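Local coordinates for protein CRISPR-associated endonuclease C2c1 (Alicyclobacillus acidoterrestris, PDB 5U31) that cuts DNA under the direction of a guide RNA, as the RuvC-type endonuclease of a type V CRISPR defence system, at residues V1076-D1081 against W1091-F1097; R999-D1003 against L1013-L1017. The protein carries 3 engineered substitutions. One frame throughout, in Å; residues are numbered along the deposited sequence.

In the fold
Both contacts lie in the Nuc-II domain and belong to one antiparallel sheet. Following the chain, interaction 2 comes first: strand 999-1006 runs out, turns, and returns as strand 1011-1015, closing a hairpin. Leu1013 also bonds through its backbone to Phe1031, bringing the two ends of the sheet together. Interaction 1 opens only later, where strand 1076-1079 pairs with 1091-1093 and the chain passes directly into helix 1094-1113. The two hairpins thus follow in series, neither nested nor crossed. They are joined side by side, because strand 1076-1079 also pairs with 999-1006, through Leu1078 with Leu1000 and Val1076 with Cys1002. Their centres lie about 11 Å apart, and Val1076 packs on Leu1013.

Interaction 1. Residues V1076-D1081 against W1091-F1097; sequences VVLMRD and WTRQKEF. With nucleotides of chain E.
Met1079, a selenomethionine here, and Thr1092 form the hydrogen-bonded pair of an antiparallel beta hairpin in the Nuc-II domain: Met1079 N donates to Thr1092 O at 2.6 Å, and Thr1092 N returns a bond to Met1079 O at 2.8 Å. Two residues further on, beyond the non-hydrogen-bonded pair Leu1078 and Arg1093, Gln1094 N reaches Val1077 O at 2.9 Å in a more bent bond, with 134° at the hydrogen. The strand turns into a helix here, with Arg1093 at the N-cap. Arg1093 grips Glu1096 side-on, NE to OE1 and NH1 to OE2, a salt bridge within the first turn.

Beyond the backbone ladder, two aromatic rings clasp the strand 1076-1079 and its continuation. Arg1080 lies over one face of Trp1091, with CB 3.9 Å from the centroid of the six-membered ring. Bends at chi2 and chi3 carry its chain along the indole, and the guanidinium ends at the CZ2 side, its plane turned 42° from the ring. It is not stacked flat; NE is instead held by the backbone oxygen of Gln997. Leu1078 meets the same indole at its rim, where CB comes to 3.5 Å from CE3. Further out, Trp1091 packs edge-to-face with Phe1031.

The second ring belongs to the helix. Phe1097 has CG anti to its amide nitrogen (chi1 -179°), which turns the phenyl back to the strand, and Met1079 CB sits over its face 3.6 Å from the centroid in a CH-pi contact. The selenomethionine chain then bends at chi2 and runs alongside Gln1094. The extended glutamine reaches between Val1077 and nucleotide DG2 of chain E: its OE1 touches Val1077 CG1, and its NE2 lies 3.5 Å from N3 of the guanine.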
ATOM      1  N   VAL A1076     -13.822 -17.505  25.432  1.00 61.30           N
ATOM      2  CA  VAL A1076     -15.196 -17.376  24.966  1.00 50.88           C
ATOM      3  C   VAL A1076     -15.434 -15.925  24.580  1.00 63.55           C
ATOM      4  O   VAL A1076     -15.087 -15.012  25.339  1.00 85.26           O
ATOM      5  CB  VAL A1076     -16.204 -17.825  26.040  1.00 50.75           C
ATOM      6  CG1 VAL A1076     -17.627 -17.560  25.578  1.00 48.52           C
ATOM      7  CG2 VAL A1076     -16.008 -19.299  26.369  1.00 55.15           C
ATOM      8  N   VAL A1077     -16.013 -15.711  23.404  1.00 47.79           N
ATOM      9  CA  VAL A1077     -16.345 -14.376  22.925  1.00 44.76           C
ATOM     10  C   VAL A1077     -17.835 -14.155  23.122  1.00 53.86           C
ATOM     11  O   VAL A1077     -18.658 -14.927  22.617  1.00 58.91           O
ATOM     12  CB  VAL A1077     -15.949 -14.191  21.454  1.00 45.38           C
ATOM     13  CG1 VAL A1077     -16.559 -12.911  20.899  1.00 43.04           C
ATOM     14  CG2 VAL A1077     -14.441 -14.159  21.330  1.00 43.18           C
ATOM     15  N   LEU A1078     -18.181 -13.100  23.853  1.00 51.31           N
ATOM     16  CA  LEU A1078     -19.565 -12.732  24.105  1.00 45.76           C
ATOM     17  C   LEU A1078     -19.952 -11.544  23.233  1.00 55.61           C
ATOM     18  O   LEU A1078     -19.214 -10.554  23.162  1.00 44.13           O
ATOM     19  CB  LEU A1078     -19.777 -12.392  25.581  1.00 46.55           C
ATOM     20  CG  LEU A1078     -19.424 -13.460  26.616  1.00 47.56           C
ATOM     21  CD1 LEU A1078     -19.824 -12.999  27.998  1.00 48.39           C
ATOM     22  CD2 LEU A1078     -20.112 -14.757  26.273  1.00 48.27           C
HETATM   23  N   MSE A1079     -21.102 -11.649  22.571  1.00 48.70           N
HETATM   24  CA  MSE A1079     -21.657 -10.562  21.765  1.00 45.13           C
HETATM   25  C   MSE A1079     -22.924 -10.012  22.402  1.00 45.80           C
HETATM   26  O   MSE A1079     -23.506 -10.630  23.292  1.00 49.55           O
HETATM   27  CB  MSE A1079     -21.959 -11.035  20.346  1.00 54.38           C
HETATM   28  CG  MSE A1079     -20.757 -11.547  19.586  1.00 72.56           C
HETATM   29 SE   MSE A1079     -19.655 -10.135  18.820  1.00 68.76          SE
HETATM   30  CE  MSE A1079     -18.359 -11.274  17.911  1.00 78.94           C
ATOM     31  N   ARG A1080     -23.368  -8.854  21.927  1.00 44.63           N
ATOM     32  CA  ARG A1080     -24.465  -8.142  22.563  1.00 45.24           C
ATOM     33  C   ARG A1080     -25.179  -7.302  21.514  1.00 44.80           C
ATOM     34  O   ARG A1080     -24.530  -6.639  20.704  1.00 43.89           O
ATOM     35  CB  ARG A1080     -23.934  -7.262  23.699  1.00 45.32           C
ATOM     36  CG  ARG A1080     -24.885  -7.071  24.846  1.00 46.38           C
ATOM     37  CD  ARG A1080     -25.181  -5.602  25.041  1.00 60.03           C
ATOM     38  NE  ARG A1080     -23.998  -4.840  25.429  1.00 49.30           N
ATOM     39  CZ  ARG A1080     -23.695  -4.527  26.685  1.00 50.06           C
ATOM     40  NH1 ARG A1080     -22.604  -3.821  26.948  1.00 45.74           N
ATOM     41  NH2 ARG A1080     -24.482  -4.919  27.679  1.00 55.79           N
ATOM     42  N   ASP A1081     -26.512  -7.345  21.526  1.00 48.82           N
ATOM     43  CA  ASP A1081     -27.331  -6.533  20.631  1.00 45.26           C
ATOM     44  C   ASP A1081     -27.724  -5.236  21.325  1.00 45.49           C
ATOM     45  O   ASP A1081     -28.636  -5.239  22.162  1.00 46.41           O
ATOM     46  CB  ASP A1081     -28.590  -7.291  20.209  1.00 50.07           C
ATOM     47  CG  ASP A1081     -29.443  -6.519  19.212  1.00 45.77           C
ATOM     48  OD1 ASP A1081     -30.456  -7.083  18.748  1.00 48.51           O
ATOM     49  OD2 ASP A1081     -29.097  -5.369  18.870  1.00 50.81           O
ATOM     50  N   TRP A1091     -25.830 -10.659  26.864  1.00 49.28           N
ATOM     51  CA  TRP A1091     -24.553 -11.181  26.391  1.00 48.58           C
ATOM     52  C   TRP A1091     -24.723 -12.625  25.941  1.00 49.00           C
ATOM     53  O   TRP A1091     -25.160 -13.478  26.720  1.00 50.07           O
ATOM     54  CB  TRP A1091     -23.496 -11.085  27.484  1.00 48.75           C
ATOM     55  CG  TRP A1091     -23.020  -9.705  27.717  1.00 48.15           C
ATOM     56  CD1 TRP A1091     -23.388  -8.871  28.726  1.00 48.69           C
ATOM     57  CD2 TRP A1091     -22.087  -8.977  26.913  1.00 46.95           C
ATOM     58  NE1 TRP A1091     -22.737  -7.669  28.606  1.00 47.91           N
ATOM     59  CE2 TRP A1091     -21.931  -7.710  27.499  1.00 46.83           C
ATOM     60  CE3 TRP A1091     -21.366  -9.277  25.753  1.00 46.02           C
ATOM     61  CZ2 TRP A1091     -21.084  -6.745  26.968  1.00 45.81           C
ATOM     62  CZ3 TRP A1091     -20.527  -8.321  25.227  1.00 45.00           C
ATOM     63  CH2 TRP A1091     -20.393  -7.068  25.832  1.00 44.90           C
ATOM     64  N   THR A1092     -24.377 -12.897  24.688  1.00 48.21           N
ATOM     65  CA  THR A1092     -24.574 -14.203  24.083  1.00 48.57           C
ATOM     66  C   THR A1092     -23.252 -14.684  23.504  1.00 47.90           C
ATOM     67  O   THR A1092     -22.435 -13.883  23.042  1.00 66.28           O
ATOM     68  CB  THR A1092     -25.658 -14.151  22.979  1.00 48.44           C
ATOM     69  OG1 THR A1092     -26.850 -13.555  23.503  1.00 49.01           O
ATOM     70  CG2 THR A1092     -25.991 -15.541  22.468  1.00 49.02           C
ATOM     71  N   ARG A1093     -23.036 -15.995  23.558  1.00 48.52           N
ATOM     72  CA  ARG A1093     -21.866 -16.576  22.918  1.00 48.01           C
ATOM     73  C   ARG A1093     -21.888 -16.271  21.429  1.00 47.07           C
ATOM     74  O   ARG A1093     -22.945 -16.274  20.797  1.00 47.20           O
ATOM     75  CB  ARG A1093     -21.828 -18.084  23.141  1.00 49.00           C
ATOM     76  CG  ARG A1093     -20.542 -18.586  23.763  1.00 49.15           C
ATOM     77  CD  ARG A1093     -20.029 -19.813  23.038  1.00 49.35           C
ATOM     78  NE  ARG A1093     -21.095 -20.771  22.761  1.00 61.51           N
ATOM     79  CZ  ARG A1093     -21.499 -21.705  23.614  1.00 53.36           C
ATOM     80  NH1 ARG A1093     -22.478 -22.537  23.278  1.00 52.29           N
ATOM     81  NH2 ARG A1093     -20.928 -21.804  24.808  1.00 52.05           N
ATOM     82  N   GLN A1094     -20.704 -16.012  20.870  1.00 46.35           N
ATOM     83  CA  GLN A1094     -20.618 -15.516  19.500  1.00 47.16           C
ATOM     84  C   GLN A1094     -21.290 -16.460  18.513  1.00 45.58           C
ATOM     85  O   GLN A1094     -21.997 -16.014  17.601  1.00 45.25           O
ATOM     86  CB  GLN A1094     -19.157 -15.300  19.120  1.00 44.37           C
ATOM     87  CG  GLN A1094     -18.929 -14.961  17.668  1.00 57.27           C
ATOM     88  CD  GLN A1094     -17.473 -14.691  17.376  1.00 71.49           C
ATOM     89  OE1 GLN A1094     -16.606 -14.960  18.208  1.00 52.36           O
ATOM     90  NE2 GLN A1094     -17.191 -14.148  16.193  1.00 77.11           N
ATOM     91  N   LYS A1095     -21.089 -17.768  18.681  1.00 46.34           N
ATOM     92  CA  LYS A1095     -21.632 -18.737  17.734  1.00 53.55           C
ATOM     93  C   LYS A1095     -23.152 -18.651  17.673  1.00 58.56           C
ATOM     94  O   LYS A1095     -23.735 -18.413  16.607  1.00 53.90           O
ATOM     95  CB  LYS A1095     -21.181 -20.148  18.117  1.00 54.00           C
ATOM     96  CG  LYS A1095     -21.704 -21.245  17.199  1.00 61.07           C
ATOM     97  CD  LYS A1095     -21.383 -22.629  17.755  1.00 73.81           C
ATOM     98  CE  LYS A1095     -21.829 -23.728  16.806  1.00 76.49           C
ATOM     99  NZ  LYS A1095     -21.202 -23.583  15.462  1.00 75.01           N
ATOM    100  N   GLU A1096     -23.813 -18.828  18.820  1.00 60.38           N
ATOM    101  CA  GLU A1096     -25.271 -18.789  18.852  1.00 48.78           C
ATOM    102  C   GLU A1096     -25.809 -17.396  18.554  1.00 48.08           C
ATOM    103  O   GLU A1096     -26.900 -17.268  17.991  1.00 48.28           O
ATOM    104  CB  GLU A1096     -25.786 -19.276  20.207  1.00 49.92           C
ATOM    105  CG  GLU A1096     -25.587 -20.761  20.466  1.00 50.90           C
ATOM    106  CD  GLU A1096     -24.175 -21.100  20.901  1.00 63.32           C
ATOM    107  OE1 GLU A1096     -23.389 -20.161  21.138  1.00 69.46           O
ATOM    108  OE2 GLU A1096     -23.851 -22.303  21.009  1.00 72.62           O
ATOM    109  N   PHE A1097     -25.068 -16.349  18.920  1.00 47.32           N
ATOM    110  CA  PHE A1097     -25.520 -14.990  18.645  1.00 46.70           C
ATOM    111  C   PHE A1097     -25.748 -14.779  17.153  1.00 46.09           C
ATOM    112  O   PHE A1097     -26.822 -14.338  16.734  1.00 46.24           O
ATOM    113  CB  PHE A1097     -24.507 -13.982  19.190  1.00 45.97           C
ATOM    114  CG  PHE A1097     -24.902 -12.547  18.981  1.00 45.40           C
ATOM    115  CD1 PHE A1097     -25.788 -11.925  19.842  1.00 45.94           C
ATOM    116  CD2 PHE A1097     -24.374 -11.814  17.929  1.00 44.40           C
ATOM    117  CE1 PHE A1097     -26.146 -10.606  19.655  1.00 45.51           C
ATOM    118  CE2 PHE A1097     -24.729 -10.499  17.737  1.00 43.96           C
ATOM    119  CZ  PHE A1097     -25.614  -9.893  18.600  1.00 44.52           C
TER
ATOM    120  P    DG E   2     -16.348 -16.472   9.731  1.00117.44           P
ATOM    121  OP1  DG E   2     -15.079 -17.100   9.300  1.00112.92           O
ATOM    122  OP2  DG E   2     -16.824 -16.688  11.115  1.00105.05           O
ATOM    123  O5'  DG E   2     -16.222 -14.891   9.451  1.00109.17           O
ATOM    124  C5'  DG E   2     -17.384 -14.044   9.478  1.00103.15           C
ATOM    125  C4'  DG E   2     -17.175 -12.832  10.369  1.00 84.42           C
ATOM    126  O4'  DG E   2     -18.427 -12.465  10.980  1.00 71.40           O
ATOM    127  C3'  DG E   2     -16.263 -13.065  11.547  1.00 80.46           C
ATOM    128  O3'  DG E   2     -15.811 -11.831  12.044  1.00 71.43           O
ATOM    129  C2'  DG E   2     -17.192 -13.758  12.544  1.00 78.90           C
ATOM    130  C1'  DG E   2     -18.572 -13.174  12.199  1.00 69.39           C
ATOM    131  N9   DG E   2     -19.626 -14.180  12.011  1.00 65.72           N
ATOM    132  C8   DG E   2     -20.660 -14.110  11.107  1.00 66.46           C
ATOM    133  N7   DG E   2     -21.459 -15.138  11.144  1.00 69.49           N
ATOM    134  C5   DG E   2     -20.929 -15.953  12.138  1.00 77.81           C
ATOM    135  C6   DG E   2     -21.376 -17.211  12.622  1.00 93.92           C
ATOM    136  O6   DG E   2     -22.363 -17.871  12.254  1.00109.46           O
ATOM    137  N1   DG E   2     -20.554 -17.695  13.637  1.00 75.93           N
ATOM    138  C2   DG E   2     -19.443 -17.051  14.123  1.00 74.58           C
ATOM    139  N2   DG E   2     -18.776 -17.676  15.104  1.00 83.23           N
ATOM    140  N3   DG E   2     -19.013 -15.873  13.682  1.00 61.75           N
ATOM    141  C4   DG E   2     -19.800 -15.381  12.689  1.00 67.62           C
TER

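Interaction 2. Residues R999-D1003 against L1013-L1017; sequences RLRCD and LIPRL
Arg1016 N donates to Arg1001 O at 2.6 Å across the open end of an antiparallel beta hairpin in the Nuc-II domain. The side chain of the same arginine is tied down as well, gripping the carboxylate of Asp1003 with two nitrogens: NE donates to OD1 at 2.8 Å and NH2 to OD2 at 3.0 Å, both close to straight. Each oxygen offers its syn lone pair, and the carboxylate and guanidinium planes are only 12° apart, so the salt bridge is a nearly flat, side-on pairing that fixes the rotation of both groups. Arg1016 arrives there with its chain extended from CG to NE, crossing Asp1003 at about a right angle.

Asp1003 and Ile1014 make the hydrogen-bonded pair of the hairpin, Asp1003 N to Ile1014 O at 3.0 Å and Ile1014 N to Asp1003 O at 2.7 Å.

Arg1001 runs beside Arg1016 in the same direction, and its CD lies over one face of the Arg1016 guanidinium. The like charges lie near each other without touching, Arg1001 NE being 4.4 Å from Arg1016 NH1. Asp1003 probably offsets the charge of Arg1016, while NE of Arg1001 is bonded to Ser1075 OG.

The opposite side of the sheet is apolar. Cys1002 and Pro1015 are the non-hydrogen-bonded pair, and Leu1000 lies alongside the proline ring, all three bearing on Phe1031 of the strand 1031-1032. Cys1002 CB also meets Leu1013 CB at 3.6 Å. With the thiol turned away from its own carbonyl carbon (chi1 -57°), Cys1002 SG rests 3.5 Å from Pro1015 CA.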
ATOM      1  N   ARG A 999     -18.758  -6.447  22.090  1.00 41.91           N
ATOM      2  CA  ARG A 999     -18.027  -7.708  22.033  1.00 41.99           C
ATOM      3  C   ARG A 999     -17.012  -7.775  23.167  1.00 49.33           C
ATOM      4  O   ARG A 999     -16.387  -6.769  23.510  1.00 48.73           O
ATOM      5  CB  ARG A 999     -17.330  -7.875  20.673  1.00 42.21           C
ATOM      6  CG  ARG A 999     -16.073  -8.721  20.707  1.00 59.49           C
ATOM      7  CD  ARG A 999     -15.614  -9.143  19.324  1.00 54.35           C
ATOM      8  NE  ARG A 999     -14.367  -9.897  19.406  1.00 76.83           N
ATOM      9  CZ  ARG A 999     -13.872 -10.637  18.421  1.00101.61           C
ATOM     10  NH1 ARG A 999     -14.524 -10.735  17.270  1.00104.51           N
ATOM     11  NH2 ARG A 999     -12.726 -11.285  18.589  1.00116.03           N
ATOM     12  N   LEU A1000     -16.847  -8.967  23.744  1.00 50.17           N
ATOM     13  CA  LEU A1000     -15.981  -9.145  24.903  1.00 43.32           C
ATOM     14  C   LEU A1000     -15.330 -10.518  24.851  1.00 48.13           C
ATOM     15  O   LEU A1000     -16.019 -11.521  24.643  1.00 66.47           O
ATOM     16  CB  LEU A1000     -16.783  -8.990  26.200  1.00 44.34           C
ATOM     17  CG  LEU A1000     -16.228  -8.076  27.291  1.00 46.07           C
ATOM     18  CD1 LEU A1000     -15.730  -6.782  26.698  1.00 45.43           C
ATOM     19  CD2 LEU A1000     -17.298  -7.802  28.330  1.00 46.49           C
ATOM     20  N   ARG A1001     -14.013 -10.564  25.045  1.00 56.94           N
ATOM     21  CA  ARG A1001     -13.275 -11.818  25.146  1.00 57.53           C
ATOM     22  C   ARG A1001     -13.109 -12.193  26.610  1.00 51.51           C
ATOM     23  O   ARG A1001     -12.711 -11.358  27.427  1.00 56.68           O
ATOM     24  CB  ARG A1001     -11.903 -11.718  24.483  1.00 65.31           C
ATOM     25  CG  ARG A1001     -11.832 -12.422  23.155  1.00 62.06           C
ATOM     26  CD  ARG A1001     -10.647 -13.361  23.071  1.00 42.54           C
ATOM     27  NE  ARG A1001     -10.939 -14.458  22.158  1.00 46.21           N
ATOM     28  CZ  ARG A1001     -10.917 -14.359  20.831  1.00 59.76           C
ATOM     29  NH1 ARG A1001     -10.606 -13.204  20.248  1.00 63.18           N
ATOM     30  NH2 ARG A1001     -11.209 -15.417  20.088  1.00 62.42           N
ATOM     31  N   CYS A1002     -13.400 -13.449  26.935  1.00 46.52           N
ATOM     32  CA  CYS A1002     -13.432 -13.878  28.323  1.00 46.84           C
ATOM     33  C   CYS A1002     -12.754 -15.230  28.468  1.00 47.49           C
ATOM     34  O   CYS A1002     -12.636 -15.999  27.512  1.00 47.26           O
ATOM     35  CB  CYS A1002     -14.869 -13.942  28.844  1.00 50.03           C
ATOM     36  SG  CYS A1002     -15.740 -12.371  28.693  1.00 65.13           S
ATOM     37  N   ASP A1003     -12.299 -15.498  29.688  1.00 48.37           N
ATOM     38  CA  ASP A1003     -11.711 -16.774  30.062  1.00 49.25           C
ATOM     39  C   ASP A1003     -12.412 -17.282  31.311  1.00 50.68           C
ATOM     40  O   ASP A1003     -12.800 -16.498  32.182  1.00 53.42           O
ATOM     41  CB  ASP A1003     -10.198 -16.656  30.328  1.00 48.99           C
ATOM     42  CG  ASP A1003      -9.442 -16.000  29.179  1.00 63.02           C
ATOM     43  OD1 ASP A1003      -9.301 -14.758  29.184  1.00 58.35           O
ATOM     44  OD2 ASP A1003      -8.976 -16.728  28.278  1.00 67.85           O
ATOM     45  N   LEU A1013     -17.205 -16.320  33.531  1.00 55.59           N
ATOM     46  CA  LEU A1013     -16.351 -15.795  32.477  1.00 53.04           C
ATOM     47  C   LEU A1013     -15.693 -14.513  32.966  1.00 51.32           C
ATOM     48  O   LEU A1013     -16.383 -13.569  33.365  1.00 56.46           O
ATOM     49  CB  LEU A1013     -17.149 -15.539  31.201  1.00 51.00           C
ATOM     50  CG  LEU A1013     -17.407 -16.758  30.319  1.00 59.34           C
ATOM     51  CD1 LEU A1013     -17.897 -16.304  28.965  1.00 69.09           C
ATOM     52  CD2 LEU A1013     -16.144 -17.575  30.170  1.00 66.76           C
ATOM     53  N   ILE A1014     -14.364 -14.481  32.938  1.00 50.86           N
ATOM     54  CA  ILE A1014     -13.596 -13.318  33.369  1.00 54.56           C
ATOM     55  C   ILE A1014     -13.180 -12.548  32.118  1.00 58.36           C
ATOM     56  O   ILE A1014     -12.343 -13.045  31.349  1.00 59.58           O
ATOM     57  CB  ILE A1014     -12.377 -13.721  34.206  1.00 61.05           C
ATOM     58  CG1 ILE A1014     -12.825 -14.483  35.453  1.00 57.28           C
ATOM     59  CG2 ILE A1014     -11.566 -12.488  34.583  1.00 66.97           C
ATOM     60  CD1 ILE A1014     -11.684 -14.996  36.294  1.00 69.13           C
ATOM     61  N   PRO A1015     -13.718 -11.354  31.883  1.00 58.91           N
ATOM     62  CA  PRO A1015     -13.405 -10.636  30.643  1.00 56.33           C
ATOM     63  C   PRO A1015     -11.960 -10.169  30.607  1.00 60.49           C
ATOM     64  O   PRO A1015     -11.414  -9.696  31.606  1.00 70.48           O
ATOM     65  CB  PRO A1015     -14.371  -9.448  30.673  1.00 58.87           C
ATOM     66  CG  PRO A1015     -14.616  -9.220  32.130  1.00 61.19           C
ATOM     67  CD  PRO A1015     -14.630 -10.590  32.751  1.00 53.65           C
ATOM     68  N   ARG A1016     -11.345 -10.314  29.437  1.00 45.27           N
ATOM     69  CA  ARG A1016      -9.992  -9.819  29.231  1.00 54.93           C
ATOM     70  C   ARG A1016      -9.992  -8.297  29.209  1.00 67.55           C
ATOM     71  O   ARG A1016     -10.786  -7.677  28.496  1.00 61.72           O
ATOM     72  CB  ARG A1016      -9.416 -10.372  27.928  1.00 47.06           C
ATOM     73  CG  ARG A1016      -9.260 -11.886  27.925  1.00 55.20           C
ATOM     74  CD  ARG A1016      -8.497 -12.378  26.703  1.00 57.68           C
ATOM     75  NE  ARG A1016      -8.349 -13.831  26.697  1.00 59.70           N
ATOM     76  CZ  ARG A1016      -7.803 -14.518  25.698  1.00 62.29           C
ATOM     77  NH1 ARG A1016      -7.356 -13.883  24.627  1.00 56.76           N
ATOM     78  NH2 ARG A1016      -7.708 -15.839  25.767  1.00 64.76           N
ATOM     79  N   LEU A1017      -9.098  -7.698  29.990  1.00 77.52           N
ATOM     80  CA  LEU A1017      -9.002  -6.243  30.098  1.00 80.92           C
ATOM     81  C   LEU A1017      -8.064  -5.737  29.007  1.00 85.85           C
ATOM     82  O   LEU A1017      -6.840  -5.822  29.131  1.00 97.00           O
ATOM     83  CB  LEU A1017      -8.519  -5.843  31.487  1.00 71.49           C
ATOM     84  CG  LEU A1017      -9.583  -5.604  32.565  1.00 74.18           C
ATOM     85  CD1 LEU A1017     -10.722  -6.611  32.486  1.00 73.60           C
ATOM     86  CD2 LEU A1017      -8.956  -5.611  33.951  1.00 78.99           C
TER